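Local structure of pirin family protein (Acinetobacter baumannii, 6D0P) at residues V25-F29 / G225-A229; T37-F41 / H204-V208; K149-D153 / L163-A167; H159-L163 / W186-L190. The protein probably acts as a metal-dependent quercetin 2,3-dioxygenase of the two-domain pirin family, with a single metal ion held in its N-terminal cupin domain. All blocks are in the same frame, centred on the assembly; numbering follows the deposited sequence. Where two conformers were deposited one is given.

Contact 1: residues V25-F29 / G225-A229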
loop_
_atom_site.group_PDB
_atom_site.type_symbol
_atom_site.label_atom_id
_atom_site.label_comp_id
_atom_site.label_asym_id
_atom_site.label_seq_id
_atom_site.Cartn_x
_atom_site.Cartn_y
_atom_site.Cartn_z
ATOM N N VAL A 25 -13.419 -1.800 1.111
ATOM C CA VAL A 25 -12.301 -1.677 0.187
ATOM C C VAL A 25 -12.589 -2.309 -1.182
ATOM O O VAL A 25 -13.396 -3.220 -1.340
ATOM C CB VAL A 25 -11.042 -2.326 0.791
ATOM C CG1 VAL A 25 -10.576 -1.607 2.050
ATOM C CG2 VAL A 25 -11.254 -3.807 1.075
ATOM N N TYR A 26 -11.821 -1.823 -2.153
ATOM C CA TYR A 26 -11.746 -2.360 -3.494
ATOM C C TYR A 26 -10.334 -2.929 -3.612
ATOM O O TYR A 26 -9.344 -2.169 -3.466
ATOM C CB TYR A 26 -11.954 -1.269 -4.549
ATOM C CG TYR A 26 -13.300 -0.601 -4.478
ATOM C CD1 TYR A 26 -13.548 0.435 -3.585
ATOM C CD2 TYR A 26 -14.356 -1.070 -5.235
ATOM C CE1 TYR A 26 -14.803 1.025 -3.489
ATOM C CE2 TYR A 26 -15.617 -0.506 -5.140
ATOM C CZ TYR A 26 -15.835 0.562 -4.293
ATOM O OH TYR A 26 -17.086 1.099 -4.227
ATOM N N ASN A 27 -10.237 -4.232 -3.752
ATOM C CA ASN A 27 -8.953 -4.867 -3.930
ATOM C C ASN A 27 -8.484 -4.526 -5.339
ATOM O O ASN A 27 -9.152 -4.918 -6.288
ATOM C CB ASN A 27 -9.010 -6.386 -3.778
ATOM C CG ASN A 27 -7.653 -6.997 -4.037
ATOM O OD1 ASN A 27 -7.442 -7.624 -5.069
ATOM N ND2 ASN A 27 -6.704 -6.706 -3.173
ATOM N N LEU A 28 -7.389 -3.810 -5.469
ATOM C CA LEU A 28 -6.919 -3.406 -6.814
ATOM C C LEU A 28 -5.913 -4.419 -7.365
ATOM O O LEU A 28 -5.786 -4.547 -8.586
ATOM C CB LEU A 28 -6.362 -1.992 -6.750
ATOM C CG LEU A 28 -7.355 -0.953 -6.240
ATOM C CD1 LEU A 28 -6.801 0.445 -6.432
ATOM C CD2 LEU A 28 -8.702 -1.106 -6.933
ATOM N N PHE A 29 -5.200 -5.116 -6.495
ATOM C CA PHE A 29 -4.373 -6.223 -6.962
ATOM C C PHE A 29 -4.066 -7.142 -5.779
ATOM O O PHE A 29 -4.075 -6.739 -4.586
ATOM C CB PHE A 29 -3.106 -5.764 -7.709
ATOM C CG PHE A 29 -2.067 -4.990 -6.935
ATOM C CD1 PHE A 29 -1.252 -5.614 -5.999
ATOM C CD2 PHE A 29 -1.844 -3.644 -7.199
ATOM C CE1 PHE A 29 -0.289 -4.882 -5.313
ATOM C CE2 PHE A 29 -0.863 -2.931 -6.546
ATOM C CZ PHE A 29 -0.081 -3.557 -5.599
ATOM N N GLY A 225 -10.414 5.478 -12.577
ATOM C CA GLY A 225 -10.286 5.191 -11.148
ATOM C C GLY A 225 -10.426 3.712 -10.814
ATOM O O GLY A 225 -11.046 2.943 -11.547
ATOM N N LYS A 226 -9.834 3.369 -9.680
ATOM C CA LYS A 226 -9.851 2.011 -9.148
ATOM C C LYS A 226 -9.153 1.085 -10.148
ATOM O O LYS A 226 -9.645 -0.020 -10.406
ATOM C CB LYS A 226 -11.281 1.521 -8.890
ATOM C CG LYS A 226 -12.188 2.428 -8.067
ATOM C CD LYS A 226 -13.566 1.815 -7.850
ATOM C CE LYS A 226 -14.660 2.811 -7.537
ATOM N NZ LYS A 226 -14.407 3.532 -6.272
ATOM N N THR A 227 -8.026 1.546 -10.717
ATOM C CA THR A 227 -7.321 0.764 -11.752
ATOM C C THR A 227 -5.828 0.642 -11.425
ATOM O O THR A 227 -5.212 1.587 -10.868
ATOM C CB THR A 227 -7.444 1.427 -13.136
ATOM O OG1 THR A 227 -8.812 1.471 -13.572
ATOM C CG2 THR A 227 -6.675 0.703 -14.219
ATOM N N VAL A 228 -5.264 -0.517 -11.741
ATOM C CA VAL A 228 -3.821 -0.693 -11.716
ATOM C C VAL A 228 -3.361 -1.061 -13.133
ATOM O O VAL A 228 -3.940 -1.945 -13.767
ATOM C CB VAL A 228 -3.340 -1.747 -10.700
ATOM C CG1 VAL A 228 -3.995 -3.101 -10.884
ATOM C CG2 VAL A 228 -1.826 -1.894 -10.761
ATOM N N ALA A 229 -2.353 -0.355 -13.609
ATOM C CA ALA A 229 -1.696 -0.644 -14.865
ATOM C C ALA A 229 -0.323 -1.260 -14.562
ATOM O O ALA A 229 0.382 -0.811 -13.666
ATOM C CB ALA A 229 -1.538 0.602 -15.700
#
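Lys226, in one of its two modelled conformers, lays the far end of its side chain over one face of the Tyr26 ring. Its NZ then sits 4.0 Å from the centroid of the Tyr26 ring and 23° off the normal, a cation-pi contact displaced toward the CE1 and CZ rim. Behind the ammonium, Lys226 CD makes a CH-pi contact, 4.1 Å from the same Tyr26 centroid. The lysine chain runs nearly extended and bends only at its last torsion (chi4 -63°), which brings NZ back over the ring alongside CD. With a second conformer modelled, both ring contacts are to that extent uncertain.

Further along, Leu28 drops its CD2 branch onto the root of the lysine, 3.8 Å from Lys226 O and 4.2 Å from Lys226 CB. Val228 uses both methyls: CG1 presses at 3.3 Å from Leu28 O, while CG2 meets Phe29 CD2 at 4.0 Å, the side chains crossing at about a right angle. No hydrogen bond joins the segments: each strand bonds within its own sheet, Leu28 and Phe29 both to Leu44 in a classic beta bulge, while Lys226 and Thr227 form a G1 bulge facing Val210. Strand 23-30 of the N-terminal cupin domain and the loop and strand around 226-231 of the C-terminal one meet through side chains packed on each other and on backbone, the interdomain packing of the bicupin pirin fold.

Contact 2: residues T37-F41 / H204-V208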
loop_
_atom_site.group_PDB
_atom_site.type_symbol
_atom_site.label_atom_id
_atom_site.label_comp_id
_atom_site.label_asym_id
_atom_site.label_seq_id
_atom_site.Cartn_x
_atom_site.Cartn_y
_atom_site.Cartn_z
ATOM N N THR A 37 4.479 -11.236 -11.075
ATOM C CA THR A 37 4.423 -10.021 -11.901
ATOM C C THR A 37 4.433 -8.750 -11.029
ATOM O O THR A 37 4.978 -7.696 -11.435
ATOM C CB THR A 37 3.161 -10.031 -12.771
ATOM O OG1 THR A 37 3.277 -11.178 -13.616
ATOM C CG2 THR A 37 2.991 -8.773 -13.588
ATOM N N LEU A 38 3.831 -8.831 -9.848
ATOM C CA LEU A 38 3.735 -7.689 -8.952
ATOM C C LEU A 38 4.967 -7.513 -8.055
ATOM O O LEU A 38 5.069 -6.477 -7.385
ATOM C CB LEU A 38 2.524 -7.901 -8.045
ATOM C CG LEU A 38 1.170 -7.946 -8.742
ATOM C CD1 LEU A 38 0.108 -8.431 -7.763
ATOM C CD2 LEU A 38 0.797 -6.572 -9.281
ATOM N N SER A 39 5.843 -8.511 -7.965
ATOM C CA SER A 39 6.959 -8.519 -6.978
ATOM C C SER A 39 7.743 -7.201 -7.018
ATOM O O SER A 39 8.223 -6.785 -8.075
ATOM C CB SER A 39 7.871 -9.716 -7.208
ATOM O OG SER A 39 8.920 -9.773 -6.245
ATOM N N PRO A 40 8.006 -6.587 -5.866
ATOM C CA PRO A 40 7.774 -7.112 -4.524
ATOM C C PRO A 40 6.426 -6.814 -3.867
ATOM O O PRO A 40 6.289 -7.035 -2.661
ATOM C CB PRO A 40 8.881 -6.365 -3.739
ATOM C CG PRO A 40 8.941 -5.017 -4.417
ATOM C CD PRO A 40 8.782 -5.345 -5.875
ATOM N N PHE A 41 5.464 -6.274 -4.619
ATOM C CA PHE A 41 4.195 -5.902 -4.060
ATOM C C PHE A 41 3.294 -7.128 -4.003
ATOM O O PHE A 41 3.321 -7.928 -4.905
ATOM C CB PHE A 41 3.606 -4.720 -4.827
ATOM C CG PHE A 41 4.568 -3.565 -4.822
ATOM C CD1 PHE A 41 4.757 -2.821 -3.670
ATOM C CD2 PHE A 41 5.353 -3.290 -5.930
ATOM C CE1 PHE A 41 5.697 -1.799 -3.619
ATOM C CE2 PHE A 41 6.278 -2.260 -5.886
ATOM C CZ PHE A 41 6.451 -1.519 -4.736
ATOM N N HIS A 204 12.927 -2.659 -12.947
ATOM C CA HIS A 204 11.962 -2.681 -11.841
ATOM C C HIS A 204 10.523 -2.943 -12.315
ATOM O O HIS A 204 10.089 -2.420 -13.335
ATOM C CB HIS A 204 11.923 -1.332 -11.098
ATOM C CG HIS A 204 12.999 -1.152 -10.076
ATOM N ND1 HIS A 204 12.840 -0.342 -8.973
ATOM C CD2 HIS A 204 14.214 -1.713 -9.962
ATOM C CE1 HIS A 204 13.927 -0.396 -8.242
ATOM N NE2 HIS A 204 14.776 -1.225 -8.818
ATOM N N THR A 205 9.823 -3.754 -11.544
ATOM C CA THR A 205 8.362 -3.828 -11.599
ATOM C C THR A 205 7.856 -2.391 -11.475
ATOM O O THR A 205 8.406 -1.648 -10.661
ATOM C CB THR A 205 7.830 -4.641 -10.417
ATOM O OG1 THR A 205 8.285 -5.976 -10.595
ATOM C CG2 THR A 205 6.327 -4.595 -10.257
ATOM N N THR A 206 6.843 -2.017 -12.264
ATOM C CA THR A 206 6.321 -0.681 -12.277
ATOM C C THR A 206 4.805 -0.756 -12.384
ATOM O O THR A 206 4.264 -1.235 -13.409
ATOM C CB THR A 206 6.908 0.134 -13.435
ATOM O OG1 THR A 206 8.333 0.177 -13.328
ATOM C CG2 THR A 206 6.383 1.550 -13.452
ATOM N N LEU A 207 4.138 -0.372 -11.305
ATOM C CA LEU A 207 2.698 -0.377 -11.244
ATOM C C LEU A 207 2.191 1.061 -11.105
ATOM O O LEU A 207 2.688 1.810 -10.245
ATOM C CB LEU A 207 2.258 -1.212 -10.038
ATOM C CG LEU A 207 2.865 -2.602 -9.939
ATOM C CD1 LEU A 207 2.474 -3.238 -8.626
ATOM C CD2 LEU A 207 2.425 -3.473 -11.121
ATOM N N VAL A 208 1.243 1.451 -11.950
ATOM C CA VAL A 208 0.601 2.770 -11.867
ATOM C C VAL A 208 -0.813 2.537 -11.352
ATOM O O VAL A 208 -1.608 1.846 -11.990
ATOM C CB VAL A 208 0.588 3.503 -13.214
ATOM C CG1 VAL A 208 -0.142 4.840 -13.136
ATOM C CG2 VAL A 208 2.009 3.663 -13.734
#
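Leu207 pushes its CD1 methyl between Leu38 and Phe41, where the loop leading into strand 41-52 of the N-terminal cupin domain packs on strand 205-210 of the C-terminal one. This interface joins the two halves of the bicupin. Leu207 and Leu38 cross at about a right angle, methyl against methyl, with Leu38 CD2 3.8 Å from Leu207 CD1 and 4.0 Å from Leu207 CD2. Phe41 runs past Leu207 in the opposite direction, and its CD2 comes within 3.9 Å of Leu207 CD1. On one face of the Phe41 ring lies CG of neighbouring Pro40, which follows a cis peptide bond. Phe29 touches all three of Leu38, Phe41 and Leu207, joining this apolar cluster.

Thr205 divides its two branches. With CG2 anti to the backbone N, the methyl faces the loop carbonyls, 3.6 Å from Thr37 O, while the hydroxyl turns to Ser39. Arg233 adds weak hydrogen bonds to Thr205 OG1 and Thr37 O; Ser39 OG accepts a hydrogen bond from Leu256 N. The link across the contact is short: Thr205 OG1 donates to Ser39 O at 2.6 Å, with a C=O...donor angle of 158° and the donor 18° off the carbonyl plane.

Contact 3: residues K149-D153 / L163-A167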
loop_
_atom_site.group_PDB
_atom_site.type_symbol
_atom_site.label_atom_id
_atom_site.label_comp_id
_atom_site.label_asym_id
_atom_site.label_seq_id
_atom_site.Cartn_x
_atom_site.Cartn_y
_atom_site.Cartn_z
ATOM N N LYS A 149 4.132 15.561 8.092
ATOM C CA LYS A 149 5.096 16.649 7.863
ATOM C C LYS A 149 6.494 16.116 7.516
ATOM O O LYS A 149 7.297 16.867 6.999
ATOM C CB LYS A 149 5.138 17.578 9.083
ATOM C CG LYS A 149 5.744 16.971 10.336
ATOM C CD LYS A 149 5.701 17.897 11.533
ATOM C CE LYS A 149 6.640 17.461 12.638
ATOM N NZ LYS A 149 6.491 16.014 12.934
ATOM N N ASP A 150 6.779 14.840 7.749
ATOM C CA ASP A 150 8.105 14.288 7.487
ATOM C C ASP A 150 8.177 13.594 6.120
ATOM O O ASP A 150 9.231 13.081 5.744
ATOM C CB ASP A 150 8.525 13.371 8.639
ATOM C CG ASP A 150 8.726 14.163 9.930
ATOM O OD1 ASP A 150 9.304 15.282 9.850
ATOM O OD2 ASP A 150 8.292 13.686 10.996
ATOM N N ILE A 151 7.101 13.605 5.344
ATOM C CA ILE A 151 7.157 12.950 4.046
ATOM C C ILE A 151 7.520 13.999 2.979
ATOM O O ILE A 151 6.818 14.962 2.828
ATOM C CB ILE A 151 5.824 12.247 3.760
ATOM C CG1 ILE A 151 5.500 11.238 4.863
ATOM C CG2 ILE A 151 5.849 11.581 2.380
ATOM C CD1 ILE A 151 4.137 10.609 4.738
ATOM N N PRO A 152 8.655 13.834 2.281
ATOM C CA PRO A 152 9.040 14.791 1.227
ATOM C C PRO A 152 7.928 14.851 0.166
ATOM O O PRO A 152 7.484 13.798 -0.290
ATOM C CB PRO A 152 10.340 14.251 0.598
ATOM C CG PRO A 152 10.829 13.266 1.615
ATOM C CD PRO A 152 9.566 12.693 2.225
ATOM N N ASP A 153 7.536 16.068 -0.190
ATOM C CA ASP A 153 6.435 16.383 -1.134
ATOM C C ASP A 153 7.003 17.240 -2.267
ATOM O O ASP A 153 7.385 18.400 -2.030
ATOM C CB ASP A 153 5.319 17.164 -0.425
ATOM C CG ASP A 153 3.976 17.145 -1.145
ATOM O OD1 ASP A 153 3.869 16.459 -2.199
ATOM O OD2 ASP A 153 3.023 17.780 -0.625
ATOM N N LEU A 163 3.907 14.963 -5.678
ATOM C CA LEU A 163 4.261 13.599 -5.440
ATOM C C LEU A 163 4.932 13.504 -4.063
ATOM O O LEU A 163 5.833 14.301 -3.750
ATOM C CB LEU A 163 5.189 13.175 -6.580
ATOM C CG LEU A 163 5.701 11.739 -6.549
ATOM C CD1 LEU A 163 6.022 11.270 -7.954
ATOM C CD2 LEU A 163 6.917 11.610 -5.643
ATOM N N ARG A 164 4.478 12.559 -3.242
ATOM C CA ARG A 164 5.076 12.312 -1.932
ATOM C C ARG A 164 5.952 11.066 -2.035
ATOM O O ARG A 164 5.509 10.030 -2.604
ATOM C CB ARG A 164 4.005 12.055 -0.870
ATOM C CG ARG A 164 2.995 13.183 -0.708
ATOM C CD ARG A 164 2.300 13.067 0.640
ATOM N NE ARG A 164 1.586 11.806 0.735
ATOM C CZ ARG A 164 0.983 11.371 1.836
ATOM N NH1 ARG A 164 0.297 10.243 1.808
ATOM N NH2 ARG A 164 1.045 12.086 2.938
ATOM N N VAL A 165 7.162 11.151 -1.497
ATOM C CA VAL A 165 8.087 10.035 -1.553
ATOM C C VAL A 165 7.951 9.240 -0.255
ATOM O O VAL A 165 8.612 9.513 0.747
ATOM C CB VAL A 165 9.528 10.514 -1.801
ATOM C CG1 VAL A 165 10.447 9.348 -2.115
ATOM C CG2 VAL A 165 9.591 11.542 -2.924
ATOM N N ILE A 166 7.067 8.268 -0.271
ATOM C CA ILE A 166 6.822 7.480 0.927
ATOM C C ILE A 166 8.020 6.533 1.159
ATOM O O ILE A 166 8.502 6.407 2.277
ATOM C CB ILE A 166 5.463 6.770 0.830
ATOM C CG1 ILE A 166 4.325 7.797 0.859
ATOM C CG2 ILE A 166 5.302 5.740 1.936
ATOM C CD1 ILE A 166 2.985 7.215 0.518
ATOM N N ALA A 167 8.497 5.918 0.093
ATOM C CA ALA A 167 9.674 5.080 0.123
ATOM C C ALA A 167 10.453 5.258 -1.182
ATOM O O ALA A 167 9.852 5.495 -2.247
ATOM C CB ALA A 167 9.292 3.625 0.314
#
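Ile151 overlaps the side chain of Arg164 at both ends: its CG2 methyl lies 3.8 Å from Arg164 CB, and its CD1 sits over one face of the guanidinium, 3.9 Å from Arg164 NH2. The two chains run at a slant to each other. With CG2 anti to the backbone N, Ile151 brings that methyl against the strand and also 3.8 Å from Val165 O. Arg164 bends at chi3 (-61°), which turns its guanidinium under the isoleucine and on to partners elsewhere: NE forms a salt bridge with Asp187, and NH2 bonds to Gly95 O.

Pro152 contributes its carbonyl. Val165 N donates to Pro152 O at 2.9 Å, nearly straight at 164°, and the same oxygen receives a CA-H...O contact from Arg164 CA. Next along, Asp153 and Arg164 form an antiparallel non-hydrogen-bonded pair. Despite their opposite charges they do not join as a salt bridge: the carboxylate lies alongside the aliphatic part of the arginine, with Asp153 OD1 3.7 Å from Arg164 CG, and OD1 bonds instead to His162 ND1.

Here the chain arriving from strand 145-146 enters strand 153-155, one of the two outermost strands within this chain of the C-terminal cupin sheet. Strand 162-165 lies between it and strand 183-190, while Ile151 reaches Val97 and Ile166 reaches Trp99, both on strand 97-101 of the N-terminal domain's sheet.

Contact 4: residues H159-L163 / W186-L190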
loop_
_atom_site.group_PDB
_atom_site.type_symbol
_atom_site.label_atom_id
_atom_site.label_comp_id
_atom_site.label_asym_id
_atom_site.label_seq_id
_atom_site.Cartn_x
_atom_site.Cartn_y
_atom_site.Cartn_z
ATOM N N HIS A 159 0.775 24.035 -10.980
ATOM C CA HIS A 159 -0.675 24.049 -10.962
ATOM C C HIS A 159 -1.260 23.222 -9.821
ATOM O O HIS A 159 -2.479 23.100 -9.743
ATOM C CB HIS A 159 -1.198 23.580 -12.330
ATOM C CG HIS A 159 -0.848 24.532 -13.416
ATOM N ND1 HIS A 159 0.171 24.283 -14.324
ATOM C CD2 HIS A 159 -1.332 25.757 -13.703
ATOM C CE1 HIS A 159 0.271 25.303 -15.146
ATOM N NE2 HIS A 159 -0.627 26.225 -14.776
ATOM N N GLY A 160 -0.432 22.660 -8.948
ATOM C CA GLY A 160 -0.962 21.892 -7.839
ATOM C C GLY A 160 -0.630 20.408 -7.903
ATOM O O GLY A 160 -0.975 19.670 -6.963
ATOM N N SER A 161 -0.001 19.919 -8.976
ATOM C CA SER A 161 0.379 18.480 -8.996
ATOM C C SER A 161 1.537 18.257 -8.027
ATOM O O SER A 161 2.451 19.083 -7.960
ATOM C CB SER A 161 0.749 18.011 -10.372
ATOM O OG SER A 161 -0.285 18.298 -11.300
ATOM N N HIS A 162 1.517 17.135 -7.295
ATOM C CA HIS A 162 2.576 16.843 -6.342
ATOM C C HIS A 162 2.744 15.324 -6.193
ATOM O O HIS A 162 1.855 14.521 -6.548
ATOM C CB HIS A 162 2.324 17.521 -4.987
ATOM C CG HIS A 162 1.206 16.911 -4.215
ATOM N ND1 HIS A 162 1.427 16.004 -3.205
ATOM C CD2 HIS A 162 -0.130 17.038 -4.329
ATOM C CE1 HIS A 162 0.265 15.596 -2.726
ATOM N NE2 HIS A 162 -0.703 16.222 -3.401
ATOM N N LEU A 163 3.907 14.963 -5.678
ATOM C CA LEU A 163 4.261 13.599 -5.440
ATOM C C LEU A 163 4.932 13.504 -4.063
ATOM O O LEU A 163 5.833 14.301 -3.750
ATOM C CB LEU A 163 5.189 13.175 -6.580
ATOM C CG LEU A 163 5.701 11.739 -6.549
ATOM C CD1 LEU A 163 6.022 11.270 -7.954
ATOM C CD2 LEU A 163 6.917 11.610 -5.643
ATOM N N TRP A 186 5.406 5.967 -4.267
ATOM C CA TRP A 186 5.133 7.377 -4.443
ATOM C C TRP A 186 3.620 7.582 -4.530
ATOM O O TRP A 186 2.932 6.793 -5.185
ATOM C CB TRP A 186 5.788 7.924 -5.720
ATOM C CG TRP A 186 7.243 7.637 -5.885
ATOM C CD1 TRP A 186 8.183 7.499 -4.906
ATOM C CD2 TRP A 186 7.944 7.542 -7.140
ATOM N NE1 TRP A 186 9.411 7.266 -5.468
ATOM C CE2 TRP A 186 9.296 7.296 -6.837
ATOM C CE3 TRP A 186 7.542 7.583 -8.482
ATOM C CZ2 TRP A 186 10.258 7.119 -7.830
ATOM C CZ3 TRP A 186 8.493 7.401 -9.470
ATOM C CH2 TRP A 186 9.833 7.180 -9.142
ATOM N N ASP A 187 3.080 8.611 -3.893
ATOM C CA ASP A 187 1.643 8.868 -4.076
ATOM C C ASP A 187 1.462 10.345 -4.426
ATOM O O ASP A 187 2.375 11.156 -4.285
ATOM C CB ASP A 187 0.805 8.395 -2.881
ATOM C CG ASP A 187 0.740 9.327 -1.693
ATOM O OD1 ASP A 187 1.490 10.306 -1.687
ATOM O OD2 ASP A 187 -0.078 9.062 -0.779
ATOM N N GLY A 188 0.287 10.730 -4.833
ATOM C CA GLY A 188 0.114 12.149 -5.089
ATOM C C GLY A 188 -1.108 12.452 -5.923
ATOM O O GLY A 188 -2.043 11.637 -6.014
ATOM N N LYS A 189 -1.083 13.667 -6.470
ATOM C CA LYS A 189 -2.161 14.185 -7.241
ATOM C C LYS A 189 -1.606 14.856 -8.497
ATOM O O LYS A 189 -0.648 15.643 -8.431
ATOM C CB LYS A 189 -2.957 15.193 -6.403
ATOM C CG LYS A 189 -4.108 15.877 -7.119
ATOM C CD LYS A 189 -4.684 16.998 -6.278
ATOM C CE LYS A 189 -5.788 17.763 -6.968
ATOM N NZ LYS A 189 -6.090 19.012 -6.233
ATOM N N LEU A 190 -2.226 14.538 -9.616
ATOM C CA LEU A 190 -1.906 15.166 -10.895
ATOM C C LEU A 190 -3.129 15.992 -11.286
ATOM O O LEU A 190 -4.239 15.447 -11.392
ATOM C CB LEU A 190 -1.640 14.108 -11.961
ATOM C CG LEU A 190 -0.569 13.085 -11.635
ATOM C CD1 LEU A 190 -0.407 12.110 -12.794
ATOM C CD2 LEU A 190 0.750 13.758 -11.299
#
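His162 and Lys189 bond to each other twice through their backbones. His162 N donates to Lys189 O at 2.9 Å, in the carbonyl plane, and Lys189 N returns a bond to His162 O at 3.1 Å, tilted 24° from the plane of that carbonyl. Each oxygen also receives a CA-H...O contact: Ser161 CA lies 3.1 Å from Lys189 O, and Gly188 CA 3.3 Å from His162 O.

The His162 ring folds back across the neighbouring strand, since chi1 (71°) sets CG between the backbone N and the carbonyl carbon. One ring face lies over Gly188 CA and Lys189 N, and NE2 is 3.9 Å from Lys189 CB. The bond from Asp153 to His162 ND1 probably fixes the ring's orientation.

This is antiparallel pairing within a sheet of the C-terminal cupin jelly roll, strand 162-165 against strand 183-190, with Leu163 and Gly188 as the non-hydrogen-bonded pair. Gly188 has an extended backbone conformation characteristic of glycine and, without a side chain, lets the strands close to 4.4 Å between Leu163 CA and Gly188 CA.

Asp187 has both carboxylate oxygens occupied, for besides the Arg164 salt bridge at OD1 its OD2 bonds to the Tyr76 hydroxyl. Ser161 OG is hydrogen-bonded with Asp157 OD2 and Val191 N, which holds it beside the Leu190 backbone, 3.5 Å from Leu190 CA. On the apolar side, Leu163 sets CD2 3.9 Å from Trp186 CB, and its CD1 approaches Trp186 CE3.

How the contacts relate
All four contacts reach one antiparallel sheet of the C-terminal cupin domain. Contacts 1 and 2 use its neighbouring strands 227-231 and 205-210; contact 3 joins edge strand 153-155 to strand 162-165, contact 4 joins 162-165 to 183-190, and strand 245-253 lies between 205-210 and 183-190. Along the chain, contact 1 spans the longest loop and encloses contact 2, which encloses contacts 3 and 4. Contacts 1 and 2 have centres about 14 Å apart and touch, for instance through Phe29 and Leu38; both join N-terminal to C-terminal cupin. Contacts 3 and 4, about 11 Å apart, share Leu163 and build the sheet's other end. About 20 Å separates the centres of contacts 2 and 4.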